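Local coordinates for protein galactitol-1-phosphate 5-dehydrogenase (Escherichia coli, PDB 4UEJ) that oxidises galactitol 1-phosphate to D-tagatose 6-phosphate with NAD(+), as a zinc-containing homodimeric enzyme of the alcohol dehydrogenase family, at residues I165-G170 with Q231-T236. Sequence-based numbering, arbitrary orientation.
Sequences IIIGAG and QLILET
Ile167 and Ile233 meet aslant on one face of a parallel sheet, the CD1 tip of Ile167 lying 3.6 Å from the CG2 branch of Ile233. With CG1 of Ile167 anti to its carbonyl carbon (chi1 -59°) and chi2 extended at 167°, CD1 is carried along this face to that methyl. On the same face CB of Ile165 packs against CG1 of Ile233. CD1 of Ile165 rests by the carboxamide of Gln231, 3.8 Å from NE2. That amide is held by Gly251 and Leu227. Helix 240-249 covers this face, with Ala246 touching both Ile167 and Ile233. On the other face Ile166 and Leu234 run side by side and point the same way, with CD1 of Ile166 3.8 Å from CB of Leu234. Helix 143-155 packs on Leu234 there.

The two strands are neighbours in the middle of the Rossmann-type domain, in strand order 3-2-1-4-5-6. Ile165 N bonds to Leu232 O, Leu234 N to Ile165 O and Ile167 N to Leu234 O. Strand 163-167 runs into a GxGxxG pattern that includes Gly168 and Gly170, consistent with the NAD-binding turn of this family. Gly170 occupies the N-cap position of the following helix. A CB on Gly168 would clash with Thr236 OG1.

Thr236 N donates to Ile167 O at 2.9 Å, nearly in line with the carbonyl. Thr236 OG1 donates to the same Ile167 O at 2.6 Å, tilted 29° from the carbonyl plane. OG1 also accepts from a water weakly bonded to Gly170 N. A valine in place of Thr236 would probably leave Ile167 O with the backbone bond alone and that water without its acceptor. The bent side chain of Glu235 crosses Ile167 at about a right angle. Its OE2 lies 4.0 Å from CG2 of Ile167 and is hydrogen-bonded to Thr242 OG1 and Ala237 N.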
ATOM      1  N   ILE A 165      -7.052  14.319   0.711  1.00  8.66           N
ATOM      2  CA  ILE A 165      -6.328  14.860   1.848  1.00 10.44           C
ATOM      3  C   ILE A 165      -4.879  15.001   1.426  1.00  7.87           C
ATOM      4  O   ILE A 165      -4.245  14.016   1.034  1.00  9.06           O
ATOM      5  CB  ILE A 165      -6.448  13.949   3.085  1.00  8.54           C
ATOM      6  CG1 ILE A 165      -7.919  13.724   3.435  1.00 10.85           C
ATOM      7  CG2 ILE A 165      -5.669  14.526   4.266  1.00  9.15           C
ATOM      8  CD1 ILE A 165      -8.121  12.793   4.637  1.00 15.08           C
ATOM      9  N   ILE A 166      -4.357  16.220   1.491  1.00  8.38           N
ATOM     10  CA  ILE A 166      -2.971  16.465   1.151  1.00  8.03           C
ATOM     11  C   ILE A 166      -2.179  16.725   2.416  1.00 12.15           C
ATOM     12  O   ILE A 166      -2.448  17.671   3.141  1.00 10.83           O
ATOM     13  CB  ILE A 166      -2.800  17.676   0.196  1.00  7.98           C
ATOM     14  CG1 ILE A 166      -3.682  17.520  -1.053  1.00  8.84           C
ATOM     15  CG2 ILE A 166      -1.315  17.853  -0.142  1.00  9.67           C
ATOM     16  CD1 ILE A 166      -3.433  16.235  -1.894  1.00  7.01           C
ATOM     17  N   ILE A 167      -1.202  15.871   2.698  1.00  8.81           N
ATOM     18  CA  ILE A 167      -0.406  16.056   3.899  1.00  9.69           C
ATOM     19  C   ILE A 167       0.931  16.654   3.473  1.00 13.73           C
ATOM     20  O   ILE A 167       1.652  16.089   2.652  1.00 14.27           O
ATOM     21  CB  ILE A 167      -0.204  14.732   4.671  1.00 10.01           C
ATOM     22  CG1 ILE A 167      -1.551  14.133   5.073  1.00 10.32           C
ATOM     23  CG2 ILE A 167       0.625  14.967   5.915  1.00 11.15           C
ATOM     24  CD1 ILE A 167      -1.432  12.678   5.563  1.00 12.58           C
ATOM     25  N   GLY A 168       1.245  17.825   4.003  1.00 11.17           N
ATOM     26  CA  GLY A 168       2.444  18.516   3.578  1.00 12.19           C
ATOM     27  C   GLY A 168       2.041  19.680   2.704  1.00 12.75           C
ATOM     28  O   GLY A 168       1.394  19.494   1.671  1.00 14.16           O
ATOM     29  N   ALA A 169       2.404  20.881   3.138  1.00 14.55           N
ATOM     30  CA  ALA A 169       2.029  22.099   2.428  1.00 16.92           C
ATOM     31  C   ALA A 169       3.255  22.796   1.846  1.00 13.96           C
ATOM     32  O   ALA A 169       3.331  24.030   1.816  1.00 17.19           O
ATOM     33  CB  ALA A 169       1.263  23.041   3.357  1.00 18.53           C
ATOM     34  N   GLY A 170       4.216  21.996   1.392  1.00 16.78           N
ATOM     35  CA  GLY A 170       5.319  22.499   0.594  1.00 16.14           C
ATOM     36  C   GLY A 170       4.806  22.740  -0.810  1.00 13.65           C
ATOM     37  O   GLY A 170       3.610  22.611  -1.060  1.00 13.87           O
ATOM     38  N   GLN A 231     -11.672   8.341   0.307  1.00 10.25           N
ATOM     39  CA  GLN A 231     -10.521   9.194   0.534  1.00 11.79           C
ATOM     40  C   GLN A 231      -9.357   8.850  -0.362  1.00 10.35           C
ATOM     41  O   GLN A 231      -9.100   7.695  -0.670  1.00  7.69           O
ATOM     42  CB  GLN A 231     -10.060   9.115   1.984  1.00 11.55           C
ATOM     43  CG  GLN A 231     -10.953   9.846   2.940  1.00 16.88           C
ATOM     44  CD  GLN A 231     -10.464   9.738   4.355  1.00 12.01           C
ATOM     45  OE1 GLN A 231      -9.543   8.978   4.644  1.00 11.57           O
ATOM     46  NE2 GLN A 231     -11.078  10.499   5.252  1.00 11.57           N
ATOM     47  N   LEU A 232      -8.649   9.890  -0.752  1.00  7.33           N
ATOM     48  CA  LEU A 232      -7.357   9.773  -1.411  1.00  6.02           C
ATOM     49  C   LEU A 232      -6.427  10.698  -0.666  1.00  7.84           C
ATOM     50  O   LEU A 232      -6.595  11.929  -0.699  1.00  9.53           O
ATOM     51  CB  LEU A 232      -7.465  10.142  -2.890  1.00  7.42           C
ATOM     52  CG  LEU A 232      -6.152  10.339  -3.636  1.00  8.29           C
ATOM     53  CD1 LEU A 232      -5.343   9.054  -3.542  1.00  9.07           C
ATOM     54  CD2 LEU A 232      -6.437  10.710  -5.097  1.00  9.70           C
ATOM     55  N   ILE A 233      -5.468  10.106   0.030  1.00  6.06           N
ATOM     56  CA  ILE A 233      -4.549  10.840   0.866  1.00  6.34           C
ATOM     57  C   ILE A 233      -3.190  10.880   0.172  1.00  7.81           C
ATOM     58  O   ILE A 233      -2.648   9.842  -0.206  1.00 10.38           O
ATOM     59  CB  ILE A 233      -4.422  10.178   2.245  1.00  7.29           C
ATOM     60  CG1 ILE A 233      -5.806   9.959   2.880  1.00 10.31           C
ATOM     61  CG2 ILE A 233      -3.503  10.967   3.137  1.00 12.23           C
ATOM     62  CD1 ILE A 233      -5.776   9.176   4.187  1.00 11.62           C
ATOM     63  N   LEU A 234      -2.653  12.071  -0.035  1.00  7.64           N
ATOM     64  CA  LEU A 234      -1.306  12.169  -0.592  1.00  7.90           C
ATOM     65  C   LEU A 234      -0.350  12.588   0.499  1.00  9.24           C
ATOM     66  O   LEU A 234      -0.488  13.668   1.077  1.00 10.64           O
ATOM     67  CB  LEU A 234      -1.238  13.183  -1.731  1.00 10.97           C
ATOM     68  CG  LEU A 234      -1.461  12.692  -3.151  1.00 15.91           C
ATOM     69  CD1 LEU A 234      -2.880  12.155  -3.290  1.00 12.12           C
ATOM     70  CD2 LEU A 234      -1.181  13.838  -4.129  1.00 17.88           C
ATOM     71  N   GLU A 235       0.616  11.732   0.784  1.00  6.82           N
ATOM     72  CA  GLU A 235       1.667  12.025   1.737  1.00  8.21           C
ATOM     73  C   GLU A 235       2.804  12.695   0.982  1.00 11.18           C
ATOM     74  O   GLU A 235       3.532  12.025   0.247  1.00 11.81           O
ATOM     75  CB  GLU A 235       2.148  10.739   2.435  1.00 12.38           C
ATOM     76  CG  GLU A 235       2.760  10.981   3.800  1.00 17.74           C
ATOM     77  CD  GLU A 235       3.889  11.990   3.738  1.00 24.02           C
ATOM     78  OE1 GLU A 235       4.922  11.706   3.090  1.00 22.54           O
ATOM     79  OE2 GLU A 235       3.711  13.096   4.274  1.00 22.23           O
ATOM     80  N   THR A 236       2.972  14.004   1.178  1.00  8.19           N
ATOM     81  CA  THR A 236       4.013  14.739   0.458  1.00  8.51           C
ATOM     82  C   THR A 236       5.148  15.219   1.363  1.00 16.70           C
ATOM     83  O   THR A 236       6.169  15.695   0.867  1.00 16.05           O
ATOM     84  CB  THR A 236       3.431  15.966  -0.286  1.00 10.30           C
ATOM     85  OG1 THR A 236       3.095  17.005   0.645  1.00 12.43           O
ATOM     86  CG2 THR A 236       2.182  15.565  -1.060  1.00 11.23           C
TER
HETATM   87  O   HOH W   1       4.429  19.413   0.022  1.00 15.75           O